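PDB 2IGS: DUF3218 domain-containing protein from Pseudomonas aeruginosa, which is of unknown function, although its sequence family is grouped with the lysozyme superfamily, so a distant relation to lysozyme-like enzymes is possible but unproven. Local coordinates for residues F[31-36]-F[97-102]; F[40-45]-F[205-210]; F[165-170]-F[211-216]; F[174-179]-F[195-200]. All blocks are in the same frame, centred on the assembly; numbering follows the deposited sequence.

Contact 1 of 4, residues F[31-36]-F[97-102]; sequences FVFPEA and PLLTSM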
loop_
_atom_site.group_PDB
_atom_site.type_symbol
_atom_site.label_atom_id
_atom_site.label_comp_id
_atom_site.label_asym_id
_atom_site.label_seq_id
_atom_site.Cartn_x
_atom_site.Cartn_y
_atom_site.Cartn_z
ATOM N N PHE F 31 44.295 -9.470 -33.357
ATOM C CA PHE F 31 43.134 -9.616 -32.477
ATOM C C PHE F 31 43.303 -8.661 -31.307
ATOM O O PHE F 31 44.332 -8.675 -30.623
ATOM C CB PHE F 31 43.038 -11.069 -31.982
ATOM C CG PHE F 31 41.985 -11.311 -30.926
ATOM C CD1 PHE F 31 40.666 -11.607 -31.282
ATOM C CD2 PHE F 31 42.317 -11.284 -29.565
ATOM C CE1 PHE F 31 39.689 -11.862 -30.298
ATOM C CE2 PHE F 31 41.355 -11.529 -28.584
ATOM C CZ PHE F 31 40.035 -11.823 -28.952
ATOM N N VAL F 32 42.294 -7.822 -31.096
ATOM C CA VAL F 32 42.276 -6.883 -29.979
ATOM C C VAL F 32 41.863 -7.640 -28.707
ATOM O O VAL F 32 40.687 -8.005 -28.535
ATOM C CB VAL F 32 41.331 -5.676 -30.257
ATOM C CG1 VAL F 32 41.479 -4.607 -29.178
ATOM C CG2 VAL F 32 41.589 -5.068 -31.640
ATOM N N PHE F 33 42.845 -7.899 -27.843
ATOM C CA PHE F 33 42.651 -8.638 -26.592
ATOM C C PHE F 33 41.864 -7.790 -25.573
ATOM O O PHE F 33 42.309 -6.693 -25.203
ATOM C CB PHE F 33 44.018 -9.059 -26.023
ATOM C CG PHE F 33 43.928 -9.944 -24.812
ATOM C CD1 PHE F 33 44.105 -9.423 -23.532
ATOM C CD2 PHE F 33 43.657 -11.297 -24.941
ATOM C CE1 PHE F 33 44.006 -10.249 -22.396
ATOM C CE2 PHE F 33 43.544 -12.120 -23.812
ATOM C CZ PHE F 33 43.720 -11.593 -22.543
ATOM N N PRO F 34 40.690 -8.290 -25.114
ATOM C CA PRO F 34 39.907 -7.514 -24.126
ATOM C C PRO F 34 40.479 -7.681 -22.702
ATOM O O PRO F 34 39.898 -8.428 -21.878
ATOM C CB PRO F 34 38.492 -8.115 -24.243
ATOM C CG PRO F 34 38.703 -9.527 -24.775
ATOM C CD PRO F 34 40.043 -9.566 -25.478
ATOM N N GLU F 35 41.597 -7.015 -22.409
ATOM C CA GLU F 35 42.295 -7.270 -21.146
ATOM C C GLU F 35 41.507 -6.857 -19.896
ATOM O O GLU F 35 41.512 -7.593 -18.913
ATOM C CB GLU F 35 43.708 -6.672 -21.117
ATOM C CG GLU F 35 44.531 -7.170 -19.937
ATOM C CD GLU F 35 46.023 -6.983 -20.097
ATOM O OE1 GLU F 35 46.446 -5.889 -20.508
ATOM O OE2 GLU F 35 46.781 -7.938 -19.792
ATOM N N ALA F 36 40.861 -5.690 -19.927
ATOM C CA ALA F 36 40.110 -5.213 -18.758
ATOM C C ALA F 36 38.997 -6.161 -18.342
ATOM O O ALA F 36 38.914 -6.520 -17.174
ATOM C CB ALA F 36 39.564 -3.788 -18.981
ATOM N N PRO F 97 36.870 -17.037 -29.270
ATOM C CA PRO F 97 35.442 -16.954 -28.944
ATOM C C PRO F 97 35.150 -16.858 -27.446
ATOM O O PRO F 97 34.233 -16.143 -27.045
ATOM C CB PRO F 97 34.877 -18.256 -29.527
ATOM C CG PRO F 97 35.851 -18.619 -30.637
ATOM C CD PRO F 97 37.176 -18.265 -30.038
ATOM N N LEU F 98 35.924 -17.560 -26.627
ATOM C CA LEU F 98 35.811 -17.425 -25.182
ATOM C C LEU F 98 36.117 -15.998 -24.735
ATOM O O LEU F 98 35.387 -15.423 -23.932
ATOM C CB LEU F 98 36.745 -18.398 -24.453
ATOM C CG LEU F 98 36.544 -18.485 -22.926
ATOM C CD1 LEU F 98 36.968 -19.868 -22.400
ATOM C CD2 LEU F 98 37.286 -17.356 -22.172
ATOM N N LEU F 99 37.209 -15.440 -25.238
ATOM C CA LEU F 99 37.620 -14.122 -24.817
ATOM C C LEU F 99 36.611 -13.069 -25.244
ATOM O O LEU F 99 36.215 -12.222 -24.435
ATOM C CB LEU F 99 38.999 -13.802 -25.360
ATOM C CG LEU F 99 40.149 -14.602 -24.746
ATOM C CD1 LEU F 99 41.449 -14.193 -25.386
ATOM C CD2 LEU F 99 40.194 -14.414 -23.220
ATOM N N THR F 100 36.200 -13.152 -26.513
ATOM C CA THR F 100 35.170 -12.291 -27.092
ATOM C C THR F 100 33.868 -12.374 -26.298
ATOM O O THR F 100 33.316 -11.348 -25.939
ATOM C CB THR F 100 34.910 -12.635 -28.580
ATOM O OG1 THR F 100 36.110 -12.443 -29.343
ATOM C CG2 THR F 100 33.858 -11.746 -29.167
ATOM N N SER F 101 33.408 -13.592 -26.008
ATOM C CA SER F 101 32.085 -13.807 -25.427
ATOM C C SER F 101 32.021 -13.308 -23.986
ATOM O O SER F 101 31.056 -12.643 -23.605
ATOM C CB SER F 101 31.645 -15.282 -25.552
ATOM O OG SER F 101 31.576 -15.968 -24.301
HETATM N N MSE F 102 33.058 -13.600 -23.196
HETATM C CA MSE F 102 33.158 -13.056 -21.850
HETATM C C MSE F 102 33.139 -11.544 -21.801
HETATM O O MSE F 102 32.539 -10.982 -20.896
HETATM C CB MSE F 102 34.403 -13.549 -21.141
HETATM C CG MSE F 102 34.254 -14.921 -20.567
HETATM SE SE MSE F 102 35.418 -15.236 -19.068
HETATM C CE MSE F 102 36.971 -14.189 -19.575
#
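Leu99, on the side of helix 87-113 that faces residues 31-36, carries this contact and can be followed atom by atom. Its CB faces the Pro34 ring, 4.3 Å from CG of that residue. Chi1 of -70° sets Leu99 CG beside its own backbone N, and an extended chi2 (179°) sends CD1 out between the two phenylalanines. There the methyl presses tightly on Phe33, with Leu99 CD1 3.3 Å from Phe33 CE2. The same methyl lies more loosely against Phe31, 4.2 Å from CE2 of that ring. Leucine suits the place because its CD1 methyl can touch both rings while CD2 adds a second approach to Phe33. Thr100 OG1 sits in the plane of the Phe31 ring at its edge, 3.7 Å from CE1; this hydroxyl is engaged by Leu96 O of its own helix. Pro34 CG rests 3.7 Å from Leu99 O, an apolar cover over a helix carbonyl. Both phenylalanines also touch Ala24, so the segment wedges between helices 12-27 and 87-113, which the Cys27-Cys91 disulfide joins as well. Pro34 itself centres an inverse gamma turn and occupies the N-cap position, a tight interhelical connection leading into helix 35-48.

Contact 2 of 4, residues F[40-45]-F[205-210]; sequences EAWDIP and TAVTLL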
loop_
_atom_site.group_PDB
_atom_site.type_symbol
_atom_site.label_atom_id
_atom_site.label_comp_id
_atom_site.label_asym_id
_atom_site.label_seq_id
_atom_site.Cartn_x
_atom_site.Cartn_y
_atom_site.Cartn_z
ATOM N N GLU F 40 38.841 -8.722 -14.956
ATOM C CA GLU F 40 37.661 -8.523 -14.124
ATOM C C GLU F 40 36.790 -9.781 -14.005
ATOM O O GLU F 40 36.363 -10.135 -12.912
ATOM C CB GLU F 40 36.820 -7.326 -14.609
ATOM C CG GLU F 40 35.678 -7.015 -13.655
ATOM C CD GLU F 40 34.865 -5.794 -14.028
ATOM O OE1 GLU F 40 35.223 -5.107 -14.998
ATOM O OE2 GLU F 40 33.838 -5.541 -13.358
ATOM N N ALA F 41 36.527 -10.441 -15.125
ATOM C CA ALA F 41 35.757 -11.704 -15.136
ATOM C C ALA F 41 36.409 -12.784 -14.266
ATOM O O ALA F 41 35.749 -13.436 -13.461
ATOM C CB ALA F 41 35.591 -12.211 -16.580
ATOM N N TRP F 42 37.715 -12.973 -14.424
ATOM C CA TRP F 42 38.410 -14.084 -13.743
ATOM C C TRP F 42 38.815 -13.748 -12.294
ATOM O O TRP F 42 39.208 -14.626 -11.538
ATOM C CB TRP F 42 39.583 -14.583 -14.604
ATOM C CG TRP F 42 39.104 -15.385 -15.826
ATOM C CD1 TRP F 42 37.885 -16.020 -15.978
ATOM C CD2 TRP F 42 39.857 -15.686 -17.017
ATOM N NE1 TRP F 42 37.835 -16.684 -17.187
ATOM C CE2 TRP F 42 39.022 -16.482 -17.853
ATOM C CE3 TRP F 42 41.145 -15.336 -17.473
ATOM C CZ2 TRP F 42 39.433 -16.932 -19.119
ATOM C CZ3 TRP F 42 41.562 -15.799 -18.728
ATOM C CH2 TRP F 42 40.701 -16.600 -19.532
ATOM N N ASP F 43 38.701 -12.478 -11.908
ATOM C CA ASP F 43 38.717 -12.098 -10.484
ATOM C C ASP F 43 37.397 -12.366 -9.737
ATOM O O ASP F 43 37.379 -12.382 -8.501
ATOM C CB ASP F 43 39.119 -10.615 -10.305
ATOM C CG ASP F 43 40.632 -10.379 -10.457
ATOM O OD1 ASP F 43 41.434 -11.346 -10.441
ATOM O OD2 ASP F 43 41.023 -9.200 -10.597
ATOM N N ILE F 44 36.307 -12.578 -10.477
ATOM C CA ILE F 44 34.963 -12.717 -9.880
ATOM C C ILE F 44 34.885 -13.678 -8.668
ATOM O O ILE F 44 34.477 -13.235 -7.601
ATOM C CB ILE F 44 33.819 -12.963 -10.938
ATOM C CG1 ILE F 44 33.574 -11.714 -11.809
ATOM C CG2 ILE F 44 32.514 -13.336 -10.256
ATOM C CD1 ILE F 44 32.529 -11.922 -12.898
ATOM N N PRO F 45 35.350 -14.956 -8.802
ATOM C CA PRO F 45 35.318 -15.891 -7.660
ATOM C C PRO F 45 36.098 -15.422 -6.450
ATOM O O PRO F 45 35.713 -15.724 -5.322
ATOM C CB PRO F 45 35.972 -17.146 -8.218
ATOM C CG PRO F 45 35.694 -17.095 -9.660
ATOM C CD PRO F 45 35.913 -15.625 -9.993
ATOM N N THR F 205 36.310 -21.543 -17.465
ATOM C CA THR F 205 35.144 -21.843 -18.319
ATOM C C THR F 205 33.810 -21.809 -17.550
ATOM O O THR F 205 32.756 -21.541 -18.140
ATOM C CB THR F 205 35.262 -23.213 -18.993
ATOM O OG1 THR F 205 35.607 -24.180 -17.998
ATOM C CG2 THR F 205 36.319 -23.216 -20.133
ATOM N N ALA F 206 33.858 -22.121 -16.256
ATOM C CA ALA F 206 32.732 -21.875 -15.323
ATOM C C ALA F 206 32.385 -20.384 -15.259
ATOM O O ALA F 206 31.214 -20.027 -15.207
ATOM C CB ALA F 206 33.059 -22.378 -13.949
ATOM N N VAL F 207 33.398 -19.512 -15.242
ATOM C CA VAL F 207 33.122 -18.076 -15.225
ATOM C C VAL F 207 32.529 -17.628 -16.575
ATOM O O VAL F 207 31.651 -16.778 -16.598
ATOM C CB VAL F 207 34.360 -17.219 -14.846
ATOM C CG1 VAL F 207 34.077 -15.742 -15.103
ATOM C CG2 VAL F 207 34.819 -17.460 -13.386
ATOM N N THR F 208 33.001 -18.217 -17.680
ATOM C CA THR F 208 32.436 -17.979 -19.027
ATOM C C THR F 208 30.928 -18.316 -19.070
ATOM O O THR F 208 30.128 -17.532 -19.581
ATOM C CB THR F 208 33.198 -18.766 -20.130
ATOM O OG1 THR F 208 34.605 -18.579 -19.966
ATOM C CG2 THR F 208 32.814 -18.319 -21.534
ATOM N N LEU F 209 30.566 -19.480 -18.531
ATOM C CA LEU F 209 29.190 -19.936 -18.468
ATOM C C LEU F 209 28.377 -18.982 -17.612
ATOM O O LEU F 209 27.259 -18.589 -18.016
ATOM C CB LEU F 209 29.118 -21.364 -17.883
ATOM C CG LEU F 209 27.753 -22.020 -17.596
ATOM C CD1 LEU F 209 27.012 -22.303 -18.916
ATOM C CD2 LEU F 209 27.880 -23.326 -16.764
ATOM N N LEU F 210 28.943 -18.607 -16.452
ATOM C CA LEU F 210 28.278 -17.729 -15.488
ATOM C C LEU F 210 27.839 -16.406 -16.121
ATOM O O LEU F 210 26.709 -15.967 -15.940
ATOM C CB LEU F 210 29.189 -17.447 -14.277
ATOM C CG LEU F 210 28.620 -16.537 -13.177
ATOM C CD1 LEU F 210 27.560 -17.278 -12.342
ATOM C CD2 LEU F 210 29.719 -15.999 -12.269
#
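Chi1 of Val207 (169°) turns CG1 anti to the backbone N and CG2 anti to the carbonyl carbon, so the two methyls spread along one face of helix 35-48, CG1 to Ala41 and CG2 to Pro45; chi1 of Trp42 (-73°) sets its CG beside the backbone N, and the five-membered ring faces Val207. CG1 of Val207 comes down on Ala41 O at 3.3 Å. That carbonyl faces Pro45, which has no N-H to give it, and bonds instead to Ile44 N; the proline thus kinks the helix just where the valine packs. Val207 CG2 lies 3.8 Å from Pro45 CG, and its CB stands in the indole plane, 3.9 Å from Trp42 CD1 at the ring edge. A compact beta-branched residue fits this crowded crossing, where the axes of segments 40-45 and 205-210 approach to 9.3 Å at 103°, nearly perpendicular. One turn on, Leu210 CD2 reaches Ile44 CG2 at 4.4 Å, a looser touch. The indole's rotation is fixed by a hydrogen bond from Trp42 NE1 to Thr204 O. Around this buried core, Met102 of helix 87-113 covers Trp42 and Thr208, Ile173 of helix 171-177 backs Thr208, and Tyr152, between strands 148-150 and 154-155, closes over Pro45 and Leu210.

Contact 3 of 4, residues F[165-170]-F[211-216]; sequences QAMTLP and LAYFAA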
loop_
_atom_site.group_PDB
_atom_site.type_symbol
_atom_site.label_atom_id
_atom_site.label_comp_id
_atom_site.label_asym_id
_atom_site.label_seq_id
_atom_site.Cartn_x
_atom_site.Cartn_y
_atom_site.Cartn_z
ATOM N N GLN F 165 19.471 -20.805 -26.153
ATOM C CA GLN F 165 19.853 -20.517 -27.539
ATOM C C GLN F 165 20.385 -19.086 -27.669
ATOM O O GLN F 165 21.287 -18.820 -28.475
ATOM C CB GLN F 165 18.658 -20.710 -28.486
ATOM C CG GLN F 165 18.190 -22.156 -28.691
ATOM C CD GLN F 165 16.950 -22.255 -29.577
ATOM O OE1 GLN F 165 16.870 -21.619 -30.629
ATOM N NE2 GLN F 165 15.980 -23.058 -29.153
ATOM N N ALA F 166 19.824 -18.182 -26.862
ATOM C CA ALA F 166 20.176 -16.754 -26.879
ATOM C C ALA F 166 21.487 -16.411 -26.138
ATOM O O ALA F 166 21.965 -15.269 -26.213
ATOM C CB ALA F 166 19.036 -15.934 -26.307
HETATM N N MSE F 167 22.048 -17.384 -25.415
HETATM C CA MSE F 167 23.300 -17.179 -24.697
HETATM C C MSE F 167 24.495 -17.156 -25.649
HETATM O O MSE F 167 24.590 -17.980 -26.547
HETATM C CB MSE F 167 23.486 -18.264 -23.645
HETATM C CG MSE F 167 22.659 -18.014 -22.404
HETATM SE SE MSE F 167 22.534 -19.524 -21.189
HETATM C CE MSE F 167 20.769 -19.085 -20.574
ATOM N N THR F 168 25.401 -16.207 -25.448
ATOM C CA THR F 168 26.656 -16.157 -26.211
ATOM C C THR F 168 27.751 -16.972 -25.480
ATOM O O THR F 168 28.242 -16.579 -24.407
ATOM C CB THR F 168 27.104 -14.702 -26.440
ATOM O OG1 THR F 168 26.001 -13.952 -26.948
ATOM C CG2 THR F 168 28.232 -14.638 -27.440
ATOM N N LEU F 169 28.118 -18.102 -26.080
ATOM C CA LEU F 169 28.928 -19.123 -25.425
ATOM C C LEU F 169 29.746 -19.907 -26.456
ATOM O O LEU F 169 29.196 -20.312 -27.490
ATOM C CB LEU F 169 27.984 -20.058 -24.671
ATOM C CG LEU F 169 28.371 -20.796 -23.393
ATOM C CD1 LEU F 169 29.167 -19.953 -22.421
ATOM C CD2 LEU F 169 27.088 -21.286 -22.746
ATOM N N PRO F 170 31.061 -20.110 -26.207
ATOM C CA PRO F 170 31.838 -20.953 -27.130
ATOM C C PRO F 170 31.247 -22.355 -27.245
ATOM O O PRO F 170 30.620 -22.850 -26.288
ATOM C CB PRO F 170 33.233 -21.026 -26.488
ATOM C CG PRO F 170 33.051 -20.578 -25.083
ATOM C CD PRO F 170 31.897 -19.603 -25.108
ATOM N N LEU F 211 28.758 -15.783 -16.840
ATOM C CA LEU F 211 28.505 -14.510 -17.495
ATOM C C LEU F 211 27.542 -14.654 -18.674
ATOM O O LEU F 211 26.723 -13.784 -18.893
ATOM C CB LEU F 211 29.835 -13.898 -17.963
ATOM C CG LEU F 211 30.801 -13.497 -16.844
ATOM C CD1 LEU F 211 32.110 -12.969 -17.405
ATOM C CD2 LEU F 211 30.150 -12.500 -15.883
ATOM N N ALA F 212 27.637 -15.750 -19.422
ATOM C CA ALA F 212 26.709 -15.980 -20.534
ATOM C C ALA F 212 25.248 -16.049 -20.082
ATOM O O ALA F 212 24.369 -15.406 -20.661
ATOM C CB ALA F 212 27.089 -17.271 -21.289
ATOM N N TYR F 213 25.015 -16.882 -19.075
ATOM C CA TYR F 213 23.732 -17.068 -18.413
ATOM C C TYR F 213 23.213 -15.746 -17.864
ATOM O O TYR F 213 22.140 -15.287 -18.245
ATOM C CB TYR F 213 23.931 -18.075 -17.287
ATOM C CG TYR F 213 22.717 -18.330 -16.420
ATOM C CD1 TYR F 213 21.725 -19.217 -16.825
ATOM C CD2 TYR F 213 22.598 -17.740 -15.156
ATOM C CE1 TYR F 213 20.605 -19.467 -16.033
ATOM C CE2 TYR F 213 21.473 -17.990 -14.341
ATOM C CZ TYR F 213 20.485 -18.851 -14.790
ATOM O OH TYR F 213 19.371 -19.118 -14.018
ATOM N N PHE F 214 23.994 -15.114 -16.994
ATOM C CA PHE F 214 23.537 -13.897 -16.323
ATOM C C PHE F 214 23.403 -12.690 -17.228
ATOM O O PHE F 214 22.776 -11.706 -16.859
ATOM C CB PHE F 214 24.392 -13.577 -15.081
ATOM C CG PHE F 214 23.899 -14.254 -13.837
ATOM C CD1 PHE F 214 22.717 -13.836 -13.225
ATOM C CD2 PHE F 214 24.576 -15.335 -13.309
ATOM C CE1 PHE F 214 22.240 -14.476 -12.088
ATOM C CE2 PHE F 214 24.115 -15.976 -12.177
ATOM C CZ PHE F 214 22.951 -15.540 -11.555
ATOM N N ALA F 215 23.991 -12.768 -18.412
ATOM C CA ALA F 215 23.769 -11.761 -19.429
ATOM C C ALA F 215 22.419 -11.986 -20.125
ATOM O O ALA F 215 21.775 -11.035 -20.555
ATOM C CB ALA F 215 24.916 -11.768 -20.460
ATOM N N ALA F 216 22.011 -13.246 -20.253
ATOM C CA ALA F 216 20.851 -13.578 -21.065
ATOM C C ALA F 216 19.557 -13.618 -20.250
ATOM O O ALA F 216 18.458 -13.314 -20.750
ATOM C CB ALA F 216 21.071 -14.904 -21.760
HETATM O O HOH W 1 24.975 -14.451 -23.011
#
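The extended connection between helices 161-165 and 171-177 here lies along the last helix of the chain, 203-216, whose alanines form a low surface for it to rest on. Ala212 and Ala216, one turn apart, both direct their CB atoms at the connection, and their small methyls allow its backbone to come close. Met167, present as selenomethionine, is laid across this surface. Its CG, turned beside the backbone N, sits 3.6 Å from Ala216 CB and also borders Ala212 O. The chain then bends at chi3 and runs alongside Tyr213 in the same direction: SE lies 3.9 Å from Tyr213 CA, and CE ends 3.9 Å from Tyr213 CD1. A long, flexible, unbranched thioether-type side chain suits such a low, alanine-lined surface. Ala212 CB also touches Leu169 CD1 at 3.6 Å and Thr168 O at 3.4 Å.

A polar link is made by water. It accepts from Thr168 N at 3.0 Å and donates to Ala212 O at 2.6 Å, giving that carbonyl a strong partner where the helical bond from Ala216 N is weak; Ala216 N bonds better to Tyr213 O, as the final turn tightens. Thr168 O is satisfied by Asn105 ND2 of helix 87-113, with a weak bond from Ser101 OG, so the peptides flanking Thr168 tie the connection to two helices at once. Pro170 then takes the N-cap position of helix 171-177. What results is an interhelical loop packed on an alanine-lined helix face and linked to it by a water bridging the two backbones.

Contact 4 of 4, residues F[174-179]-F[195-200]; sequences KALVGP and NTIKSG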
loop_
_atom_site.group_PDB
_atom_site.type_symbol
_atom_site.label_atom_id
_atom_site.label_comp_id
_atom_site.label_asym_id
_atom_site.label_seq_id
_atom_site.Cartn_x
_atom_site.Cartn_y
_atom_site.Cartn_z
ATOM N N LYS F 174 28.901 -24.837 -24.596
ATOM C CA LYS F 174 27.546 -25.118 -25.086
ATOM C C LYS F 174 27.273 -26.640 -25.213
ATOM O O LYS F 174 26.209 -27.119 -24.824
ATOM C CB LYS F 174 27.303 -24.388 -26.423
ATOM C CG LYS F 174 25.902 -23.830 -26.585
ATOM C CD LYS F 174 25.638 -23.350 -28.011
ATOM C CE LYS F 174 24.118 -23.141 -28.303
ATOM N NZ LYS F 174 23.465 -21.987 -27.538
ATOM N N ALA F 175 28.246 -27.391 -25.724
ATOM C CA ALA F 175 28.126 -28.841 -25.890
ATOM C C ALA F 175 28.146 -29.617 -24.565
ATOM O O ALA F 175 27.492 -30.665 -24.428
ATOM C CB ALA F 175 29.224 -29.363 -26.828
ATOM N N LEU F 176 28.913 -29.106 -23.608
ATOM C CA LEU F 176 29.067 -29.712 -22.282
ATOM C C LEU F 176 27.835 -29.537 -21.407
ATOM O O LEU F 176 27.456 -30.429 -20.661
ATOM C CB LEU F 176 30.272 -29.080 -21.573
ATOM C CG LEU F 176 30.602 -29.483 -20.133
ATOM C CD1 LEU F 176 31.292 -30.848 -20.052
ATOM C CD2 LEU F 176 31.458 -28.411 -19.529
ATOM N N VAL F 177 27.214 -28.369 -21.502
ATOM C CA VAL F 177 26.219 -27.948 -20.526
ATOM C C VAL F 177 24.790 -28.093 -21.050
ATOM O O VAL F 177 23.845 -28.241 -20.263
ATOM C CB VAL F 177 26.543 -26.509 -20.066
ATOM C CG1 VAL F 177 25.407 -25.902 -19.348
ATOM C CG2 VAL F 177 27.766 -26.537 -19.180
ATOM N N GLY F 178 24.650 -28.083 -22.379
ATOM C CA GLY F 178 23.364 -28.207 -23.060
ATOM C C GLY F 178 22.509 -29.382 -22.637
ATOM O O GLY F 178 21.297 -29.228 -22.505
ATOM N N PRO F 179 23.121 -30.576 -22.453
ATOM C CA PRO F 179 22.381 -31.762 -21.996
ATOM C C PRO F 179 21.693 -31.649 -20.622
ATOM O O PRO F 179 20.718 -32.369 -20.347
ATOM C CB PRO F 179 23.463 -32.868 -21.987
ATOM C CG PRO F 179 24.459 -32.407 -22.979
ATOM C CD PRO F 179 24.530 -30.915 -22.738
ATOM N N ASN F 195 27.824 -35.528 -13.862
ATOM C CA ASN F 195 29.250 -35.798 -13.704
ATOM C C ASN F 195 30.198 -35.450 -14.844
ATOM O O ASN F 195 31.358 -35.103 -14.590
ATOM C CB ASN F 195 29.464 -37.177 -13.109
ATOM C CG ASN F 195 29.084 -37.179 -11.646
ATOM O OD1 ASN F 195 29.683 -36.448 -10.861
ATOM N ND2 ASN F 195 28.024 -37.905 -11.289
ATOM N N THR F 196 29.666 -35.477 -16.064
ATOM C CA THR F 196 30.286 -34.864 -17.245
ATOM C C THR F 196 30.555 -33.369 -17.040
ATOM O O THR F 196 31.651 -32.874 -17.341
ATOM C CB THR F 196 29.371 -34.982 -18.500
ATOM O OG1 THR F 196 29.098 -36.353 -18.740
ATOM C CG2 THR F 196 30.067 -34.445 -19.733
ATOM N N ILE F 197 29.541 -32.663 -16.564
ATOM C CA ILE F 197 29.609 -31.213 -16.386
ATOM C C ILE F 197 30.602 -30.904 -15.280
ATOM O O ILE F 197 31.505 -30.089 -15.456
ATOM C CB ILE F 197 28.209 -30.571 -16.098
ATOM C CG1 ILE F 197 27.307 -30.685 -17.353
ATOM C CG2 ILE F 197 28.379 -29.108 -15.662
ATOM C CD1 ILE F 197 25.866 -30.161 -17.154
ATOM N N LYS F 198 30.458 -31.609 -14.172
ATOM C CA LYS F 198 31.358 -31.479 -13.072
ATOM C C LYS F 198 32.808 -31.662 -13.498
ATOM O O LYS F 198 33.650 -30.803 -13.235
ATOM C CB LYS F 198 31.003 -32.514 -12.030
ATOM C CG LYS F 198 31.337 -32.048 -10.668
ATOM C CD LYS F 198 31.982 -33.159 -9.911
ATOM C CE LYS F 198 31.967 -32.895 -8.428
ATOM N NZ LYS F 198 32.312 -31.535 -8.024
ATOM N N SER F 199 33.091 -32.780 -14.144
ATOM C CA SER F 199 34.447 -33.123 -14.565
ATOM C C SER F 199 34.989 -32.217 -15.660
ATOM O O SER F 199 36.186 -31.954 -15.687
ATOM C CB SER F 199 34.500 -34.568 -15.033
ATOM O OG SER F 199 34.222 -35.420 -13.952
ATOM N N GLY F 200 34.106 -31.764 -16.552
ATOM C CA GLY F 200 34.450 -30.895 -17.673
ATOM C C GLY F 200 34.714 -29.428 -17.326
ATOM O O GLY F 200 35.358 -28.701 -18.104
#
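Leu176 and Ile197 each reach across to the other helix's backbone at the centre of a helix-helix packing between helix 171-177 and the last turns of helix 190-200, two short helices close in sequence. Leu176, its CG anti to the backbone N (chi1 176°), extends both methyls. CD1 settles 3.4 Å from Thr196 O and 3.8 Å from Thr196 CG2, the two side chains sliding past one another in opposite directions. The same CD1 is 4.0 Å from Gly200 CA, and CD2 borders the Gly200 carbonyl; a residue without a side chain suits this spot because the leucine can lie directly against its backbone. In return, Ile197 has chi1 of -68°, which places CG1 beside its backbone N and 3.3 Å from Leu176 O. Its CD1 goes on to Val177 CA at 4.0 Å, while the CG2 methyls of Val177 and Ile197 meet more loosely at 4.4 Å.

Beyond these, Leu156 packs on both Val177 and Ile197, and Val132 of strand 132-134 backs Ile197, so the beta-branched pair faces the small sheet region. Leu201, just past the helix, touches Leu176. Thr196 serves both environments: its methyl turns to the leucine, and its hydroxyl bonds to Asp192 O one turn back. At the far side of helix 171-177, Lys174 makes a cation-pi contact with Trp164. On the outer face of helix 190-200, Asn195 O, which already receives Ser199 N, also accepts the hydroxyl of Ser199, with OG in the carbonyl plane, 3.0 Å from that oxygen and at a C=O...OG angle of 158°.

Overall arrangement
From the N terminus, contact 1 opens first, at the entry to helix 35-48, and closes on helix 87-113. Contact 2 starts within that span but ends far along the chain on helix 203-216, so the two cross; Leu98 of contact 1 packs on Thr208 of contact 2. Contact 3 opens only after contact 1 has closed, yet ends just beyond contact 2, crossing it too while sharing helix 203-216. Contact 4 is a short closure lying wholly within the spans of contacts 2 and 3. Contacts 1 and 4 do not touch, their nearest atoms being about 9 Å apart; helix 203-216 joins the N-terminal helices to the later short ones.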